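Local coordinates for DNA replication protein DnaC (Aquifex aeolicus, PDB 3ECC) that acts as a bacterial helicase loader at replication initiation and probably binds ATP, here holding ADP with beryllium trifluoride and magnesium, at residues D107-E112 / S160-N165; D74-I79 / D116-L121. One frame throughout, in Å; residues are numbered along the deposited sequence.

Contact 1 of 2, residues D107-E112 / S160-N165; sequences DDLGSE and SRLGEN. With BEF (beryllium trifluoride ion), chain D.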
ATOM      1  N   ASP A 107       0.626   1.344  -4.481  1.00 49.30           N
ATOM      2  CA  ASP A 107      -0.702   1.866  -4.786  1.00 50.41           C
ATOM      3  C   ASP A 107      -1.314   1.116  -5.961  1.00 51.45           C
ATOM      4  O   ASP A 107      -0.634   0.857  -6.960  1.00 51.55           O
ATOM      5  CB  ASP A 107      -0.627   3.367  -5.092  1.00 50.25           C
ATOM      6  CG  ASP A 107      -1.984   4.054  -5.013  1.00 50.26           C
ATOM      7  OD1 ASP A 107      -2.460   4.546  -6.057  1.00 49.80           O
ATOM      8  OD2 ASP A 107      -2.576   4.105  -3.909  1.00 49.73           O
ATOM      9  N   ASP A 108      -2.602   0.788  -5.840  1.00 52.67           N
ATOM     10  CA  ASP A 108      -3.316  -0.034  -6.824  1.00 54.31           C
ATOM     11  C   ASP A 108      -2.646  -1.389  -7.038  1.00 55.23           C
ATOM     12  O   ASP A 108      -2.414  -1.810  -8.172  1.00 54.97           O
ATOM     13  CB  ASP A 108      -3.496   0.711  -8.151  1.00 54.43           C
ATOM     14  CG  ASP A 108      -4.950   1.077  -8.426  1.00 55.80           C
ATOM     15  OD1 ASP A 108      -5.228   2.251  -8.781  1.00 57.29           O
ATOM     16  OD2 ASP A 108      -5.818   0.185  -8.290  1.00 57.37           O
ATOM     17  N   LEU A 109      -2.344  -2.065  -5.934  1.00 56.93           N
ATOM     18  CA  LEU A 109      -1.591  -3.320  -5.968  1.00 58.62           C
ATOM     19  C   LEU A 109      -2.283  -4.410  -6.807  1.00 60.11           C
ATOM     20  O   LEU A 109      -3.374  -4.886  -6.468  1.00 59.55           O
ATOM     21  CB  LEU A 109      -1.279  -3.816  -4.544  1.00 58.37           C
ATOM     22  CG  LEU A 109      -0.509  -5.137  -4.376  1.00 58.13           C
ATOM     23  CD1 LEU A 109       0.865  -5.115  -5.044  1.00 57.53           C
ATOM     24  CD2 LEU A 109      -0.355  -5.483  -2.905  1.00 57.86           C
ATOM     25  N   GLY A 110      -1.634  -4.758  -7.922  1.00 62.08           N
ATOM     26  CA  GLY A 110      -2.098  -5.788  -8.847  1.00 64.52           C
ATOM     27  C   GLY A 110      -3.602  -5.895  -8.972  1.00 66.23           C
ATOM     28  O   GLY A 110      -4.153  -6.994  -8.951  1.00 66.53           O
ATOM     29  N   SER A 111      -4.269  -4.753  -9.120  1.00 68.01           N
ATOM     30  CA  SER A 111      -5.737  -4.714  -9.120  1.00 69.85           C
ATOM     31  C   SER A 111      -6.356  -5.629 -10.183  1.00 70.93           C
ATOM     32  O   SER A 111      -7.404  -6.247  -9.943  1.00 71.08           O
ATOM     33  CB  SER A 111      -6.256  -3.270  -9.270  1.00 69.97           C
ATOM     34  OG  SER A 111      -6.317  -2.601  -8.009  1.00 70.64           O
ATOM     35  N   GLU A 112      -5.699  -5.713 -11.346  1.00 71.95           N
ATOM     36  CA  GLU A 112      -6.137  -6.589 -12.438  1.00 72.96           C
ATOM     37  C   GLU A 112      -5.333  -7.896 -12.474  1.00 73.30           C
ATOM     38  O   GLU A 112      -4.899  -8.389 -11.432  1.00 73.32           O
ATOM     39  CB  GLU A 112      -6.038  -5.858 -13.784  1.00 73.11           C
ATOM     40  CG  GLU A 112      -7.161  -4.867 -14.040  1.00 74.32           C
ATOM     41  CD  GLU A 112      -8.531  -5.536 -14.185  1.00 75.90           C
ATOM     42  OE1 GLU A 112      -8.590  -6.763 -14.441  1.00 76.52           O
ATOM     43  OE2 GLU A 112      -9.556  -4.824 -14.052  1.00 76.07           O
ATOM     44  N   SER A 160      -6.345 -14.378  -5.742  1.00 63.85           N
ATOM     45  CA  SER A 160      -6.586 -14.869  -7.093  1.00 62.76           C
ATOM     46  C   SER A 160      -5.591 -14.276  -8.085  1.00 61.91           C
ATOM     47  O   SER A 160      -5.182 -14.943  -9.035  1.00 61.79           O
ATOM     48  CB  SER A 160      -8.019 -14.563  -7.528  1.00 62.81           C
ATOM     49  OG  SER A 160      -8.242 -13.167  -7.577  1.00 63.01           O
ATOM     50  N   ARG A 161      -5.199 -13.026  -7.851  1.00 60.96           N
ATOM     51  CA  ARG A 161      -4.311 -12.318  -8.767  1.00 60.20           C
ATOM     52  C   ARG A 161      -2.884 -12.160  -8.252  1.00 59.27           C
ATOM     53  O   ARG A 161      -2.010 -11.698  -8.981  1.00 59.36           O
ATOM     54  CB  ARG A 161      -4.898 -10.955  -9.146  1.00 60.39           C
ATOM     55  CG  ARG A 161      -5.555 -10.204  -8.002  1.00 61.93           C
ATOM     56  CD  ARG A 161      -6.507  -9.122  -8.519  1.00 64.84           C
ATOM     57  NE  ARG A 161      -6.826  -8.129  -7.486  1.00 67.59           N
ATOM     58  CZ  ARG A 161      -8.039  -7.935  -6.962  1.00 68.49           C
ATOM     59  NH1 ARG A 161      -9.077  -8.654  -7.382  1.00 68.72           N
ATOM     60  NH2 ARG A 161      -8.214  -7.015  -6.018  1.00 67.54           N
ATOM     61  N   LEU A 162      -2.652 -12.546  -6.999  1.00 58.17           N
ATOM     62  CA  LEU A 162      -1.333 -12.398  -6.373  1.00 56.77           C
ATOM     63  C   LEU A 162      -0.790 -13.710  -5.839  1.00 56.01           C
ATOM     64  O   LEU A 162       0.420 -13.894  -5.756  1.00 55.97           O
ATOM     65  CB  LEU A 162      -1.379 -11.377  -5.230  1.00 56.67           C
ATOM     66  CG  LEU A 162      -1.432  -9.876  -5.528  1.00 56.14           C
ATOM     67  CD1 LEU A 162      -1.208  -9.083  -4.249  1.00 54.72           C
ATOM     68  CD2 LEU A 162      -0.401  -9.496  -6.570  1.00 56.40           C
ATOM     69  N   GLY A 163      -1.692 -14.612  -5.465  1.00 55.21           N
ATOM     70  CA  GLY A 163      -1.315 -15.870  -4.835  1.00 54.43           C
ATOM     71  C   GLY A 163      -1.642 -15.860  -3.358  1.00 54.10           C
ATOM     72  O   GLY A 163      -1.709 -14.799  -2.743  1.00 53.92           O
ATOM     73  N   GLU A 164      -1.847 -17.047  -2.791  1.00 54.01           N
ATOM     74  CA  GLU A 164      -2.156 -17.209  -1.364  1.00 53.81           C
ATOM     75  C   GLU A 164      -1.009 -16.785  -0.448  1.00 53.46           C
ATOM     76  O   GLU A 164      -1.235 -16.163   0.585  1.00 53.33           O
ATOM     77  CB  GLU A 164      -2.509 -18.667  -1.063  1.00 54.19           C
ATOM     78  CG  GLU A 164      -3.789 -19.163  -1.707  1.00 55.92           C
ATOM     79  CD  GLU A 164      -5.039 -18.548  -1.083  1.00 58.82           C
ATOM     80  OE1 GLU A 164      -4.966 -18.076   0.079  1.00 59.40           O
ATOM     81  OE2 GLU A 164      -6.096 -18.537  -1.759  1.00 59.30           O
ATOM     82  N   ASN A 165       0.216 -17.146  -0.831  1.00 53.19           N
ATOM     83  CA  ASN A 165       1.421 -16.840  -0.050  1.00 52.77           C
ATOM     84  C   ASN A 165       1.546 -15.345   0.261  1.00 51.88           C
ATOM     85  O   ASN A 165       1.733 -14.948   1.417  1.00 51.78           O
ATOM     86  CB  ASN A 165       2.668 -17.339  -0.801  1.00 53.30           C
ATOM     87  CG  ASN A 165       3.888 -17.505   0.104  1.00 55.00           C
ATOM     88  OD1 ASN A 165       3.766 -17.812   1.288  1.00 58.70           O
ATOM     89  ND2 ASN A 165       5.076 -17.330  -0.467  1.00 56.40           N
TER
HETATM   90 BE   BEF D1554      -8.494   3.779  -7.108  1.00 51.11          BE
HETATM   91  F1  BEF D1554      -9.466   2.790  -6.023  1.00 51.68           F
HETATM   92  F2  BEF D1554      -6.811   4.155  -6.704  1.00 52.67           F
HETATM   93  F3  BEF D1554      -9.354   4.736  -8.313  1.00 50.29           F

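Contact 2 of 2, residues D74-I79 / D116-L121; sequences DTKDLI and DWQREL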
ATOM      1  N   ASP A  74       3.117   3.889  -7.796  1.00 48.87           N
ATOM      2  CA  ASP A  74       2.067   3.119  -8.427  1.00 48.75           C
ATOM      3  C   ASP A  74       2.692   1.765  -8.685  1.00 48.95           C
ATOM      4  O   ASP A  74       3.843   1.677  -9.114  1.00 48.55           O
ATOM      5  CB  ASP A  74       1.616   3.756  -9.746  1.00 48.62           C
ATOM      6  CG  ASP A  74       0.582   2.913 -10.487  1.00 48.05           C
ATOM      7  OD1 ASP A  74      -0.605   2.936 -10.102  1.00 48.88           O
ATOM      8  OD2 ASP A  74       0.960   2.228 -11.453  1.00 45.84           O
ATOM      9  N   THR A  75       1.942   0.713  -8.396  1.00 49.35           N
ATOM     10  CA  THR A  75       2.482  -0.630  -8.440  1.00 49.98           C
ATOM     11  C   THR A  75       2.892  -1.037  -9.850  1.00 50.45           C
ATOM     12  O   THR A  75       3.962  -1.622 -10.054  1.00 50.42           O
ATOM     13  CB  THR A  75       1.492  -1.624  -7.865  1.00 49.78           C
ATOM     14  OG1 THR A  75       1.024  -1.130  -6.603  1.00 50.50           O
ATOM     15  CG2 THR A  75       2.157  -2.965  -7.661  1.00 49.80           C
ATOM     16  N   LYS A  76       2.055  -0.707 -10.823  1.00 51.19           N
ATOM     17  CA  LYS A  76       2.377  -1.006 -12.209  1.00 52.07           C
ATOM     18  C   LYS A  76       3.586  -0.193 -12.664  1.00 52.31           C
ATOM     19  O   LYS A  76       4.479  -0.719 -13.326  1.00 52.56           O
ATOM     20  CB  LYS A  76       1.175  -0.737 -13.107  1.00 52.10           C
ATOM     21  CG  LYS A  76       0.942  -1.814 -14.118  1.00 53.26           C
ATOM     22  CD  LYS A  76      -0.517  -1.868 -14.516  1.00 54.78           C
ATOM     23  CE  LYS A  76      -0.769  -3.055 -15.422  1.00 56.34           C
ATOM     24  NZ  LYS A  76      -2.220  -3.431 -15.481  1.00 58.34           N
ATOM     25  N   ASP A  77       3.622   1.079 -12.270  1.00 52.54           N
ATOM     26  CA  ASP A  77       4.744   1.964 -12.573  1.00 52.79           C
ATOM     27  C   ASP A  77       6.035   1.477 -11.940  1.00 53.06           C
ATOM     28  O   ASP A  77       7.086   1.545 -12.567  1.00 53.22           O
ATOM     29  CB  ASP A  77       4.446   3.406 -12.126  1.00 52.79           C
ATOM     30  CG  ASP A  77       5.617   4.339 -12.353  1.00 52.23           C
ATOM     31  OD1 ASP A  77       6.081   4.435 -13.502  1.00 52.78           O
ATOM     32  OD2 ASP A  77       6.082   4.961 -11.379  1.00 52.07           O
ATOM     33  N   LEU A  78       5.955   0.976 -10.706  1.00 53.57           N
ATOM     34  CA  LEU A  78       7.136   0.435 -10.022  1.00 54.44           C
ATOM     35  C   LEU A  78       7.650  -0.823 -10.702  1.00 55.23           C
ATOM     36  O   LEU A  78       8.851  -0.993 -10.878  1.00 55.18           O
ATOM     37  CB  LEU A  78       6.853   0.153  -8.539  1.00 54.16           C
ATOM     38  CG  LEU A  78       8.005  -0.405  -7.686  1.00 53.84           C
ATOM     39  CD1 LEU A  78       9.177   0.571  -7.570  1.00 53.30           C
ATOM     40  CD2 LEU A  78       7.512  -0.790  -6.307  1.00 53.37           C
ATOM     41  N   ILE A  79       6.723  -1.681 -11.117  1.00 56.54           N
ATOM     42  CA  ILE A  79       7.055  -2.943 -11.763  1.00 57.81           C
ATOM     43  C   ILE A  79       7.696  -2.757 -13.141  1.00 58.80           C
ATOM     44  O   ILE A  79       8.712  -3.382 -13.428  1.00 58.83           O
ATOM     45  CB  ILE A  79       5.821  -3.863 -11.828  1.00 57.65           C
ATOM     46  CG1 ILE A  79       5.618  -4.527 -10.469  1.00 57.41           C
ATOM     47  CG2 ILE A  79       5.959  -4.915 -12.922  1.00 57.85           C
ATOM     48  CD1 ILE A  79       4.207  -4.951 -10.228  1.00 58.37           C
ATOM     49  N   ASP A 116       3.578 -13.565 -15.353  1.00 72.10           N
ATOM     50  CA  ASP A 116       4.417 -14.324 -14.421  1.00 71.96           C
ATOM     51  C   ASP A 116       5.539 -13.497 -13.792  1.00 71.58           C
ATOM     52  O   ASP A 116       5.818 -13.634 -12.598  1.00 71.53           O
ATOM     53  CB  ASP A 116       4.997 -15.575 -15.098  1.00 72.21           C
ATOM     54  CG  ASP A 116       3.975 -16.702 -15.238  1.00 73.27           C
ATOM     55  OD1 ASP A 116       4.386 -17.840 -15.566  1.00 74.08           O
ATOM     56  OD2 ASP A 116       2.766 -16.456 -15.025  1.00 74.70           O
ATOM     57  N   TRP A 117       6.166 -12.634 -14.592  1.00 70.99           N
ATOM     58  CA  TRP A 117       7.283 -11.805 -14.122  1.00 70.49           C
ATOM     59  C   TRP A 117       6.826 -10.633 -13.246  1.00 69.50           C
ATOM     60  O   TRP A 117       7.605 -10.115 -12.447  1.00 69.22           O
ATOM     61  CB  TRP A 117       8.128 -11.294 -15.298  1.00 70.84           C
ATOM     62  CG  TRP A 117       7.341 -10.522 -16.318  1.00 72.96           C
ATOM     63  CD1 TRP A 117       6.752 -11.020 -17.448  1.00 74.45           C
ATOM     64  CD2 TRP A 117       7.046  -9.118 -16.298  1.00 74.80           C
ATOM     65  NE1 TRP A 117       6.113 -10.013 -18.133  1.00 75.38           N
ATOM     66  CE2 TRP A 117       6.280  -8.836 -17.453  1.00 75.37           C
ATOM     67  CE3 TRP A 117       7.359  -8.070 -15.420  1.00 75.45           C
ATOM     68  CZ2 TRP A 117       5.818  -7.552 -17.751  1.00 75.72           C
ATOM     69  CZ3 TRP A 117       6.905  -6.793 -15.720  1.00 76.17           C
ATOM     70  CH2 TRP A 117       6.134  -6.548 -16.874  1.00 76.26           C
ATOM     71  N   GLN A 118       5.574 -10.207 -13.419  1.00 68.33           N
ATOM     72  CA  GLN A 118       4.972  -9.224 -12.529  1.00 67.22           C
ATOM     73  C   GLN A 118       4.614  -9.852 -11.191  1.00 66.40           C
ATOM     74  O   GLN A 118       4.771  -9.229 -10.143  1.00 66.36           O
ATOM     75  CB  GLN A 118       3.719  -8.627 -13.151  1.00 67.36           C
ATOM     76  CG  GLN A 118       3.969  -7.599 -14.225  1.00 67.78           C
ATOM     77  CD  GLN A 118       2.684  -6.973 -14.748  1.00 68.09           C
ATOM     78  OE1 GLN A 118       1.776  -7.672 -15.208  1.00 68.46           O
ATOM     79  NE2 GLN A 118       2.605  -5.650 -14.685  1.00 67.86           N
ATOM     80  N   ARG A 119       4.123 -11.087 -11.235  1.00 65.34           N
ATOM     81  CA  ARG A 119       3.815 -11.837 -10.025  1.00 64.38           C
ATOM     82  C   ARG A 119       5.099 -12.198  -9.293  1.00 63.08           C
ATOM     83  O   ARG A 119       5.090 -12.401  -8.086  1.00 63.08           O
ATOM     84  CB  ARG A 119       3.039 -13.110 -10.363  1.00 64.79           C
ATOM     85  CG  ARG A 119       1.785 -12.894 -11.202  1.00 66.78           C
ATOM     86  CD  ARG A 119       0.578 -12.579 -10.333  1.00 69.85           C
ATOM     87  NE  ARG A 119      -0.679 -12.812 -11.043  1.00 72.35           N
ATOM     88  CZ  ARG A 119      -1.427 -13.908 -10.912  1.00 73.28           C
ATOM     89  NH1 ARG A 119      -1.054 -14.879 -10.084  1.00 72.96           N
ATOM     90  NH2 ARG A 119      -2.556 -14.028 -11.602  1.00 74.02           N
ATOM     91  N   GLU A 120       6.199 -12.284 -10.042  1.00 61.49           N
ATOM     92  CA  GLU A 120       7.524 -12.576  -9.490  1.00 59.75           C
ATOM     93  C   GLU A 120       8.038 -11.443  -8.606  1.00 57.97           C
ATOM     94  O   GLU A 120       8.474 -11.673  -7.484  1.00 57.77           O
ATOM     95  CB  GLU A 120       8.536 -12.837 -10.620  1.00 60.36           C
ATOM     96  CG  GLU A 120       8.521 -14.262 -11.208  1.00 62.06           C
ATOM     97  CD  GLU A 120       9.356 -14.390 -12.488  1.00 64.01           C
ATOM     98  OE1 GLU A 120      10.048 -13.410 -12.851  1.00 64.97           O
ATOM     99  OE2 GLU A 120       9.316 -15.466 -13.133  1.00 64.03           O
ATOM    100  N   LEU A 121       7.977 -10.221  -9.127  1.00 55.88           N
ATOM    101  CA  LEU A 121       8.452  -9.044  -8.417  1.00 53.88           C
ATOM    102  C   LEU A 121       7.606  -8.692  -7.204  1.00 52.39           C
ATOM    103  O   LEU A 121       8.145  -8.379  -6.147  1.00 52.33           O
ATOM    104  CB  LEU A 121       8.519  -7.845  -9.362  1.00 54.08           C
ATOM    105  CG  LEU A 121       9.776  -7.718 -10.209  1.00 54.11           C
ATOM    106  CD1 LEU A 121       9.516  -6.796 -11.386  1.00 54.41           C
ATOM    107  CD2 LEU A 121      10.929  -7.199  -9.361  1.00 54.24           C
TER

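Contact 1 of 2, residues D107-E112 / S160-N165
R161 lays its side chain against the carbonyls of G110, S111 and E112 in the facing loop. Its CG sits between the backbone N and the carbonyl carbon (chi1 41°), and from there the chain runs extended to NE. R161 CD comes 3.2 Å from G110 O, and R161 CB lies 3.4 Å from E112 O. The guanidinium has S111 O over one face, offset toward the rim, with G110 O at its edge near the plane. S111 O is 3.1 Å from R161 NE, at a poor angle for a hydrogen bond; the strong partner of the group is D157, in a salt bridge with NH1. The loop carrying these carbonyls follows strand 104-107, and the paired acids D107 and D108 have the character of a Walker B motif in a P-loop NTPase. D108 OD1 stands 3.2 Å from F2 of the beryllium trifluoride ion, while S111 OG donates over 2.8 Å to the anti lone pair of D108 OD2 and so ties the carboxylate back to the loop. L109 and L162 cross obliquely, and L109 CD2 meets L162 CD1 at 3.9 Å.

Contact 2 of 2, residues D74-I79 / D116-L121
The W117 indole meets I79 at the far end of its six-membered ring, where I79 CG2 approaches CZ3 obliquely at 3.5 Å. Over one face of the same indole lies Q118 CG, from the next residue of its own helix, 3.4 Å above the plane and offset toward the rim. Beyond the two segments, K83 makes a cation-pi contact with the ring. The other flat group, the Q118 amide, presents NE2 to I79 CG2 and, less closely, to K76 CG. The centre of the contact is therefore one methyl: I79 CG2, anti to the backbone N, rests where W117 and Q118 meet, touching Q118 CG at 3.6 Å as well as the indole. The I79 and Q118 side chains cross at about a right angle. L121 adds a looser hydrophobic flank, its CD1 being 4.3 Å from I79 CG2.

Both segments are helix beginnings with a side chain tied to the backbone. D74, the N-cap of helix 75-86, accepts from D77 N through OD2 at 3.0 Å, the N-H pointing at the oxygen with an angle of 156°. Q118 OE1 takes a hydrogen bond from S115 N just before its own helix, which is consistent with the amide being turned so that NE2 faces helix 75-86. The axes of 75-79 and 116-121 come no closer than 10.9 Å and cross at 99°, nearly perpendicular, so a few side chains carry the contact. This is the meeting of two helices that follow neighbouring strands, 71-74 and 104-107, beside the parallel beta-sheet of the alpha/beta P-loop NTPase fold.

From the N terminus the chain passes 74-79 first, then 107-112, 116-121 and finally 160-165, so the two contacts cross rather than nest. Contact 2 closes a loop that takes in the rest of helix 75-86, helix 93-99 and strand 104-107, and joins helices 75-86 and 116-131. Contact 1 closes the next, running through helix 116-131, strand 136-141 and most of helix 153-162, and ties the loop after strand 104-107 to the end of helix 153-162. They also touch directly: T75 OG1 and D107 O are 2.6 Å apart, probably hydrogen-bonded. I122 of helix 116-131 is shared, with I79 from contact 2 and L109 and L162 from contact 1 against it.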